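Local coordinates for protein 11S globulin subunit beta (Cucurbita maxima, PDB 2EVX) that serves as a seed storage protein, a nutrient reservoir that assembles into hexamers of subunits each made of an acidic and a basic chain, at residues V63-H68 / V346-R351; G327-N332 / K387-R392; A336-V341 / F383-R388. All coordinates share one frame; numbering follows the deposited sequence.

Interaction 1. Residues V63-H68 / V346-R351; sequences VNMIRH and VMYATR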
loop_
_atom_site.group_PDB
_atom_site.type_symbol
_atom_site.label_atom_id
_atom_site.label_comp_id
_atom_site.label_asym_id
_atom_site.label_seq_id
_atom_site.Cartn_x
_atom_site.Cartn_y
_atom_site.Cartn_z
ATOM N N VAL A 63 13.295 3.501 -7.672
ATOM C CA VAL A 63 13.810 4.862 -7.761
ATOM C C VAL A 63 14.420 5.210 -9.126
ATOM O O VAL A 63 14.823 4.327 -9.893
ATOM C CB VAL A 63 14.882 5.116 -6.655
ATOM C CG1 VAL A 63 14.349 4.666 -5.300
ATOM C CG2 VAL A 63 16.151 4.382 -6.978
ATOM N N ASN A 64 14.468 6.509 -9.413
ATOM C CA ASN A 64 15.041 7.031 -10.647
ATOM C C ASN A 64 15.845 8.258 -10.292
ATOM O O ASN A 64 15.473 9.009 -9.399
ATOM C CB ASN A 64 13.963 7.468 -11.617
ATOM C CG ASN A 64 13.057 6.352 -12.021
ATOM O OD1 ASN A 64 12.278 5.841 -11.206
ATOM N ND2 ASN A 64 13.140 5.959 -13.291
ATOM N N MET A 65 16.944 8.473 -10.996
ATOM C CA MET A 65 17.767 9.645 -10.747
ATOM C C MET A 65 17.968 10.407 -12.040
ATOM O O MET A 65 18.197 9.826 -13.100
ATOM C CB MET A 65 19.121 9.248 -10.161
ATOM C CG MET A 65 19.085 8.907 -8.667
ATOM S SD MET A 65 18.650 10.325 -7.622
ATOM C CE MET A 65 20.068 11.305 -7.803
ATOM N N ILE A 66 17.858 11.724 -11.951
ATOM C CA ILE A 66 18.041 12.574 -13.105
ATOM C C ILE A 66 18.793 13.805 -12.669
ATOM O O ILE A 66 18.638 14.281 -11.549
ATOM C CB ILE A 66 16.709 12.987 -13.698
ATOM C CG1 ILE A 66 16.008 11.749 -14.249
ATOM C CG2 ILE A 66 16.922 14.021 -14.787
ATOM C CD1 ILE A 66 14.523 11.891 -14.347
ATOM N N ARG A 67 19.650 14.286 -13.558
ATOM C CA ARG A 67 20.430 15.466 -13.294
ATOM C C ARG A 67 20.286 16.380 -14.478
ATOM O O ARG A 67 20.607 16.021 -15.614
ATOM C CB ARG A 67 21.898 15.132 -13.089
ATOM C CG ARG A 67 22.741 16.373 -12.841
ATOM C CD ARG A 67 24.108 16.012 -12.356
ATOM N NE ARG A 67 24.775 15.105 -13.279
ATOM C CZ ARG A 67 25.799 14.334 -12.935
ATOM N NH1 ARG A 67 26.361 13.530 -13.830
ATOM N NH2 ARG A 67 26.249 14.356 -11.683
ATOM N N HIS A 68 19.767 17.564 -14.194
ATOM C CA HIS A 68 19.569 18.569 -15.202
ATOM C C HIS A 68 20.643 19.621 -15.023
ATOM O O HIS A 68 20.987 19.997 -13.901
ATOM C CB HIS A 68 18.199 19.200 -15.033
ATOM C CG HIS A 68 17.075 18.354 -15.537
ATOM N ND1 HIS A 68 15.870 18.251 -14.880
ATOM C CD2 HIS A 68 16.945 17.633 -16.673
ATOM C CE1 HIS A 68 15.044 17.505 -15.590
ATOM N NE2 HIS A 68 15.672 17.118 -16.684
ATOM N N VAL A 346 18.891 6.719 -1.117
ATOM C CA VAL A 346 19.514 6.932 -2.408
ATOM C C VAL A 346 20.472 8.122 -2.285
ATOM O O VAL A 346 20.083 9.277 -2.448
ATOM C CB VAL A 346 18.436 7.192 -3.470
ATOM C CG1 VAL A 346 19.030 7.128 -4.852
ATOM C CG2 VAL A 346 17.324 6.167 -3.319
ATOM N N MET A 347 21.733 7.810 -1.981
ATOM C CA MET A 347 22.793 8.806 -1.806
ATOM C C MET A 347 23.444 9.307 -3.099
ATOM O O MET A 347 23.891 8.529 -3.920
ATOM C CB MET A 347 23.885 8.239 -0.893
ATOM C CG MET A 347 25.117 9.115 -0.808
ATOM S SD MET A 347 26.454 8.404 0.169
ATOM C CE MET A 347 26.282 9.260 1.648
ATOM N N TYR A 348 23.487 10.620 -3.270
ATOM C CA TYR A 348 24.116 11.227 -4.440
ATOM C C TYR A 348 25.237 12.110 -3.916
ATOM O O TYR A 348 24.993 13.010 -3.112
ATOM C CB TYR A 348 23.131 12.091 -5.226
ATOM C CG TYR A 348 23.819 12.931 -6.271
ATOM C CD1 TYR A 348 24.157 12.401 -7.513
ATOM C CD2 TYR A 348 24.184 14.248 -5.999
ATOM C CE1 TYR A 348 24.846 13.166 -8.461
ATOM C CE2 TYR A 348 24.871 15.020 -6.937
ATOM C CZ TYR A 348 25.198 14.476 -8.164
ATOM O OH TYR A 348 25.868 15.240 -9.092
ATOM N N ALA A 349 26.462 11.853 -4.358
ATOM C CA ALA A 349 27.598 12.647 -3.903
ATOM C C ALA A 349 27.691 13.957 -4.684
ATOM O O ALA A 349 27.799 13.959 -5.911
ATOM C CB ALA A 349 28.894 11.847 -4.040
ATOM N N THR A 350 27.653 15.067 -3.951
ATOM C CA THR A 350 27.706 16.399 -4.536
ATOM C C THR A 350 29.102 16.995 -4.554
ATOM O O THR A 350 29.342 17.964 -5.262
ATOM C CB THR A 350 26.818 17.341 -3.765
ATOM O OG1 THR A 350 27.215 17.327 -2.390
ATOM C CG2 THR A 350 25.371 16.910 -3.879
ATOM N N ARG A 351 30.012 16.427 -3.766
ATOM C CA ARG A 351 31.389 16.911 -3.717
ATOM C C ARG A 351 32.359 15.939 -3.044
ATOM O O ARG A 351 31.997 15.235 -2.101
ATOM C CB ARG A 351 31.464 18.255 -2.982
ATOM C CG ARG A 351 32.876 18.835 -2.933
ATOM C CD ARG A 351 33.065 19.854 -1.816
ATOM N NE ARG A 351 32.484 21.160 -2.125
ATOM C CZ ARG A 351 32.546 22.222 -1.319
ATOM N NH1 ARG A 351 33.168 22.132 -0.145
ATOM N NH2 ARG A 351 31.995 23.377 -1.685
#
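Val63 and Met65 meet Val346 and Tyr348 in an apolar layer at one end of this contact, and Arg67 closes the other end with a polar bond. In the packed part, Val63 CG1 lies 3.9 Å from Val346 CG2, the two valines passing alongside each other head to tail. The other branch of the same valine, Val346 CG1, sits 4.2 Å from Met65 CG. The Met65 chain folds back on itself, bent at both its second and third torsions, and this carries its methyl CE to 4.1 Å from Tyr348 CB. Phe160 and Ile158 of strand 155-162 and Val376 of strand 376-379 fill in around these side chains, so the layer is buried throughout. Strand 63-70 belongs to a sheet of the N-terminal cupin region and strand 345-350 to one of the C-terminal cupin region. Here the two sheets face each other: the axes of 63-68 and 346-350 approach to 9.7 Å and run 17° from parallel, a face-to-face packing that couples the two halves of a bicupin. Toward the partly exposed side the packing gives way to a single polar link. Tyr348 CG stands anti to the backbone N (chi1 169°), and the ring reaches outward until its hydroxyl accepts a clearly bent hydrogen bond from Arg67 NH2, 2.8 Å from Tyr348 OH. The hydroxyl lies in the guanidinium plane, while the ring and the guanidinium are turned 77° against each other. A salt bridge from Arg67 NE to Glu49 holds the same guanidinium from within its own sheet.

Interaction 2. Residues G327-N332 / K387-R392; sequences GVLYSN and KRASDR
At a corner of the C-terminal cupin barrel, where 327-332 leaves strand 323-329 and meets 387-392, Ser331 and Asn332 are tied to Arg388, Ser390 and Asp391. The backbone N of Asn332 donates to Ser390 O over 3.2 Å in an almost straight bond (172°), although the N-H arrives from above the carbonyl plane. One residue earlier, Ser331 OG donates to Asp391 O at 2.7 Å; its first torsion (chi1 -48°) sets OG beside its own backbone N and within range of that carbonyl. The Asn332 side chain adds a weak bond, ND2 lying 3.4 Å from Asp391 OD1, with amide and carboxylate planes only 23° apart. Arg388 adds a further donor: its chain bends at chi3 so that NH2 donates to Asn332 O at 3.3 Å, the oxygen sitting at the guanidinium edge but somewhat tilted from its plane. An alanine in place of Arg388 removes this donor and would probably leave the Asn332 carbonyl without its mate and the loop end freer to turn. In the apolar part, Leu329 CB rests 3.8 Å from Ala389 CB, with Trp396 of strand 393-400 on Leu329 and Phe394 of the same strand on Ala389. Ser390 OG accepts from Arg392 N, forming an ST turn, and is also hydrogen-bonded to Asn353. Phe217 of a second subunit packs on Arg388. The bonds thus gather at a barrel corner, where both segments pass from one sheet of the C-terminal cupin beta-barrel to the other.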
loop_
_atom_site.group_PDB
_atom_site.type_symbol
_atom_site.label_atom_id
_atom_site.label_comp_id
_atom_site.label_asym_id
_atom_site.label_seq_id
_atom_site.Cartn_x
_atom_site.Cartn_y
_atom_site.Cartn_z
ATOM N N GLY A 327 24.301 15.836 3.806
ATOM C CA GLY A 327 25.419 15.615 4.704
ATOM C C GLY A 327 26.749 16.179 4.266
ATOM O O GLY A 327 27.025 16.308 3.072
ATOM N N VAL A 328 27.579 16.509 5.253
ATOM C CA VAL A 328 28.896 17.070 5.008
ATOM C C VAL A 328 29.960 16.413 5.890
ATOM O O VAL A 328 29.819 16.334 7.113
ATOM C CB VAL A 328 28.914 18.592 5.278
ATOM C CG1 VAL A 328 30.348 19.108 5.240
ATOM C CG2 VAL A 328 28.071 19.319 4.248
ATOM N N LEU A 329 31.029 15.946 5.258
ATOM C CA LEU A 329 32.125 15.319 5.980
ATOM C C LEU A 329 33.443 16.033 5.708
ATOM O O LEU A 329 33.767 16.334 4.556
ATOM C CB LEU A 329 32.250 13.843 5.591
ATOM C CG LEU A 329 31.320 12.876 6.325
ATOM C CD1 LEU A 329 31.506 11.461 5.792
ATOM C CD2 LEU A 329 31.609 12.937 7.821
ATOM N N TYR A 330 34.190 16.316 6.772
ATOM C CA TYR A 330 35.480 16.978 6.636
ATOM C C TYR A 330 36.512 15.901 6.402
ATOM O O TYR A 330 36.233 14.722 6.607
ATOM C CB TYR A 330 35.828 17.779 7.896
ATOM C CG TYR A 330 34.851 18.897 8.161
ATOM C CD1 TYR A 330 34.378 19.682 7.108
ATOM C CD2 TYR A 330 34.363 19.152 9.448
ATOM C CE1 TYR A 330 33.444 20.680 7.313
ATOM C CE2 TYR A 330 33.420 20.161 9.666
ATOM C CZ TYR A 330 32.967 20.917 8.586
ATOM O OH TYR A 330 32.026 21.909 8.745
ATOM N N SER A 331 37.698 16.309 5.966
ATOM C CA SER A 331 38.776 15.375 5.687
ATOM C C SER A 331 38.862 14.268 6.728
ATOM O O SER A 331 38.862 14.537 7.923
ATOM C CB SER A 331 40.101 16.124 5.636
ATOM O OG SER A 331 39.984 17.279 4.830
ATOM N N ASN A 332 38.927 13.027 6.257
ATOM C CA ASN A 332 39.032 11.855 7.123
ATOM C C ASN A 332 37.878 11.670 8.113
ATOM O O ASN A 332 37.967 10.836 9.026
ATOM C CB ASN A 332 40.352 11.881 7.903
ATOM C CG ASN A 332 41.579 11.907 7.000
ATOM O OD1 ASN A 332 42.559 11.200 7.257
ATOM N ND2 ASN A 332 41.540 12.732 5.950
ATOM N N LYS A 387 30.734 5.159 6.492
ATOM C CA LYS A 387 31.312 6.063 5.513
ATOM C C LYS A 387 32.512 6.818 6.042
ATOM O O LYS A 387 32.553 7.222 7.205
ATOM C CB LYS A 387 30.251 7.043 5.004
ATOM C CG LYS A 387 29.296 6.418 3.997
ATOM C CD LYS A 387 28.186 7.370 3.544
ATOM C CE LYS A 387 27.042 7.448 4.552
ATOM N NZ LYS A 387 25.848 8.128 3.975
ATOM N N ARG A 388 33.495 6.992 5.172
ATOM C CA ARG A 388 34.706 7.702 5.523
ATOM C C ARG A 388 35.167 8.544 4.351
ATOM O O ARG A 388 35.495 8.021 3.286
ATOM C CB ARG A 388 35.797 6.719 5.921
ATOM C CG ARG A 388 37.171 7.087 5.412
ATOM C CD ARG A 388 38.205 6.593 6.369
ATOM N NE ARG A 388 38.149 7.359 7.606
ATOM C CZ ARG A 388 38.654 6.943 8.760
ATOM N NH1 ARG A 388 39.247 5.757 8.828
ATOM N NH2 ARG A 388 38.583 7.720 9.837
ATOM N N ALA A 389 35.194 9.856 4.557
ATOM C CA ALA A 389 35.603 10.785 3.516
ATOM C C ALA A 389 37.096 10.703 3.201
ATOM O O ALA A 389 37.908 10.318 4.044
ATOM C CB ALA A 389 35.238 12.204 3.925
ATOM N N SER A 390 37.438 11.059 1.969
ATOM C CA SER A 390 38.823 11.067 1.521
ATOM C C SER A 390 39.473 12.282 2.177
ATOM O O SER A 390 38.880 12.897 3.069
ATOM C CB SER A 390 38.882 11.203 -0.005
ATOM O OG SER A 390 38.378 12.458 -0.440
ATOM N N ASP A 391 40.684 12.626 1.745
ATOM C CA ASP A 391 41.373 13.791 2.297
ATOM C C ASP A 391 40.638 15.044 1.846
ATOM O O ASP A 391 40.680 16.074 2.511
ATOM C CB ASP A 391 42.815 13.868 1.795
ATOM C CG ASP A 391 43.587 12.604 2.058
ATOM O OD1 ASP A 391 43.371 12.006 3.137
ATOM O OD2 ASP A 391 44.412 12.220 1.192
ATOM N N ARG A 392 39.962 14.937 0.711
ATOM C CA ARG A 392 39.224 16.048 0.132
ATOM C C ARG A 392 37.854 16.262 0.775
ATOM O O ARG A 392 37.154 17.216 0.452
ATOM C CB ARG A 392 39.045 15.804 -1.366
ATOM C CG ARG A 392 40.348 15.747 -2.156
ATOM C CD ARG A 392 40.205 14.854 -3.386
ATOM N NE ARG A 392 38.982 15.138 -4.133
ATOM C CZ ARG A 392 38.699 16.313 -4.696
ATOM N NH1 ARG A 392 37.555 16.475 -5.356
ATOM N NH2 ARG A 392 39.560 17.325 -4.604
#

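Interaction 3. Residues A336-V341 / F383-R388; sequences APHYTV and FVVIKR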
loop_
_atom_site.group_PDB
_atom_site.type_symbol
_atom_site.label_atom_id
_atom_site.label_comp_id
_atom_site.label_asym_id
_atom_site.label_seq_id
_atom_site.Cartn_x
_atom_site.Cartn_y
_atom_site.Cartn_z
ATOM N N ALA A 336 29.431 7.114 11.532
ATOM C CA ALA A 336 29.393 5.869 12.288
ATOM C C ALA A 336 28.505 4.803 11.664
ATOM O O ALA A 336 27.581 5.113 10.920
ATOM C CB ALA A 336 28.931 6.148 13.717
ATOM N N PRO A 337 28.785 3.520 11.956
ATOM C CA PRO A 337 27.962 2.448 11.393
ATOM C C PRO A 337 26.504 2.637 11.777
ATOM O O PRO A 337 26.186 3.065 12.885
ATOM C CB PRO A 337 28.579 1.180 11.990
ATOM C CG PRO A 337 29.298 1.663 13.196
ATOM C CD PRO A 337 29.892 2.957 12.741
ATOM N N HIS A 338 25.614 2.307 10.851
ATOM C CA HIS A 338 24.197 2.478 11.101
ATOM C C HIS A 338 23.377 1.925 9.940
ATOM O O HIS A 338 23.908 1.587 8.882
ATOM C CB HIS A 338 23.886 3.965 11.225
ATOM C CG HIS A 338 24.089 4.715 9.949
ATOM N ND1 HIS A 338 25.339 5.001 9.447
ATOM C CD2 HIS A 338 23.202 5.196 9.043
ATOM C CE1 HIS A 338 25.217 5.629 8.291
ATOM N NE2 HIS A 338 23.930 5.760 8.022
ATOM N N TYR A 339 22.071 1.861 10.149
ATOM C CA TYR A 339 21.160 1.401 9.130
ATOM C C TYR A 339 19.866 2.190 9.349
ATOM O O TYR A 339 19.613 2.689 10.446
ATOM C CB TYR A 339 20.909 -0.098 9.276
ATOM C CG TYR A 339 20.226 -0.473 10.571
ATOM C CD1 TYR A 339 20.948 -0.612 11.760
ATOM C CD2 TYR A 339 18.848 -0.682 10.606
ATOM C CE1 TYR A 339 20.309 -0.958 12.948
ATOM C CE2 TYR A 339 18.204 -1.021 11.778
ATOM C CZ TYR A 339 18.931 -1.164 12.945
ATOM O OH TYR A 339 18.267 -1.536 14.093
ATOM N N THR A 340 19.071 2.339 8.298
ATOM C CA THR A 340 17.815 3.048 8.417
ATOM C C THR A 340 16.757 1.973 8.485
ATOM O O THR A 340 16.674 1.110 7.610
ATOM C CB THR A 340 17.551 3.921 7.208
ATOM O OG1 THR A 340 18.624 4.860 7.054
ATOM C CG2 THR A 340 16.231 4.643 7.377
ATOM N N VAL A 341 15.931 2.045 9.517
ATOM C CA VAL A 341 14.910 1.042 9.728
ATOM C C VAL A 341 13.674 1.130 8.863
ATOM O O VAL A 341 13.053 0.108 8.586
ATOM C CB VAL A 341 14.466 1.019 11.212
ATOM C CG1 VAL A 341 15.319 1.979 12.033
ATOM C CG2 VAL A 341 13.005 1.370 11.335
ATOM N N PHE A 383 20.199 -2.267 5.728
ATOM C CA PHE A 383 21.593 -2.603 5.475
ATOM C C PHE A 383 22.498 -1.707 6.296
ATOM O O PHE A 383 22.343 -0.491 6.290
ATOM C CB PHE A 383 21.941 -2.453 3.993
ATOM C CG PHE A 383 21.415 -3.562 3.132
ATOM C CD1 PHE A 383 22.138 -3.990 2.020
ATOM C CD2 PHE A 383 20.216 -4.194 3.439
ATOM C CE1 PHE A 383 21.678 -5.036 1.228
ATOM C CE2 PHE A 383 19.746 -5.237 2.660
ATOM C CZ PHE A 383 20.481 -5.663 1.549
ATOM N N VAL A 384 23.437 -2.304 7.016
ATOM C CA VAL A 384 24.331 -1.511 7.834
ATOM C C VAL A 384 25.320 -0.862 6.895
ATOM O O VAL A 384 25.664 -1.430 5.862
ATOM C CB VAL A 384 25.067 -2.377 8.874
ATOM C CG1 VAL A 384 25.849 -1.489 9.818
ATOM C CG2 VAL A 384 24.067 -3.222 9.656
ATOM N N VAL A 385 25.767 0.335 7.247
ATOM C CA VAL A 385 26.703 1.074 6.406
ATOM C C VAL A 385 27.677 1.896 7.245
ATOM O O VAL A 385 27.433 2.177 8.424
ATOM C CB VAL A 385 25.931 2.002 5.410
ATOM C CG1 VAL A 385 24.939 2.842 6.163
ATOM C CG2 VAL A 385 26.890 2.900 4.649
ATOM N N ILE A 386 28.791 2.258 6.618
ATOM C CA ILE A 386 29.853 3.033 7.239
ATOM C C ILE A 386 30.462 3.905 6.161
ATOM O O ILE A 386 30.675 3.452 5.039
ATOM C CB ILE A 386 30.944 2.112 7.812
ATOM C CG1 ILE A 386 30.425 1.443 9.091
ATOM C CG2 ILE A 386 32.237 2.897 8.029
ATOM C CD1 ILE A 386 31.429 0.564 9.794
ATOM N N LYS A 387 30.734 5.159 6.492
ATOM C CA LYS A 387 31.312 6.063 5.513
ATOM C C LYS A 387 32.512 6.818 6.042
ATOM O O LYS A 387 32.553 7.222 7.205
ATOM C CB LYS A 387 30.251 7.043 5.004
ATOM C CG LYS A 387 29.296 6.418 3.997
ATOM C CD LYS A 387 28.186 7.370 3.544
ATOM C CE LYS A 387 27.042 7.448 4.552
ATOM N NZ LYS A 387 25.848 8.128 3.975
ATOM N N ARG A 388 33.495 6.992 5.172
ATOM C CA ARG A 388 34.706 7.702 5.523
ATOM C C ARG A 388 35.167 8.544 4.351
ATOM O O ARG A 388 35.495 8.021 3.286
ATOM C CB ARG A 388 35.797 6.719 5.921
ATOM C CG ARG A 388 37.171 7.087 5.412
ATOM C CD ARG A 388 38.205 6.593 6.369
ATOM N NE ARG A 388 38.149 7.359 7.606
ATOM C CZ ARG A 388 38.654 6.943 8.760
ATOM N NH1 ARG A 388 39.247 5.757 8.828
ATOM N NH2 ARG A 388 38.583 7.720 9.837
#
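His338 and Val385 face each other as an antiparallel hydrogen-bonded pair, with His338 N to Val385 O at 3.0 Å and Val385 N to His338 O at 2.8 Å. Their side chains lie on the same face of the sheet and point the same way. Val385 CG1 sits over one face of the imidazole, 3.7 Å from the ring centroid and 22° off its normal, a CH-pi contact offset toward the rim. Both residues put the touching group between backbone N and carbonyl carbon, as seen in the His338 chi1 of 66°, and this brings methyl and ring together. The ring's rotation is held by His338 ND1, which donates to Ala336 O at 2.7 Å. One residue away from that pair, Pro337 lies alongside Ile386, its CB 3.4 Å from Ile386 CG1 and 3.7 Å from Ile386 CD1. Strands 334-340 and 384-390 are neighbours in one curled antiparallel sheet of the C-terminal cupin barrel, and the axes of 338-340 and 384-388 lie at 125° rather than running strictly antiparallel. The His338 side chain comes about 4 Å, at nearest atoms, from a bound magnesium ion and about as close to Arg447, which together with Lys387 is assigned to the magnesium site. Further along, Tyr339 CB passes near Phe383 O, but its ring leads away from this strand, stacking on Phe80 of a second subunit and bonding through OH to the carbonyl of Gly142 there. Phe217 of that subunit packs on Ile386 and its Ala221 on Pro337.

From the N terminus, the chain first passes through 63-68, whose partner comes after 277 intervening residues, so interaction 1 closes the longest loop and joins the N-terminal cupin half to the C-terminal one. Interaction 2 begins at 327-332 and closes a loop of 54 residues at 387-392. Interaction 3 opens just after it, at 336-341, and returns to 383-388, sharing Lys387 and Arg388 with interaction 2. Strand 345-350, the second side of interaction 1, lies within both of these loops, so interaction 1 crosses each of them. Interactions 2 and 3 tie strand 384-390 to consecutive parts of the C-terminal barrel, at its corner and within its curled sheet.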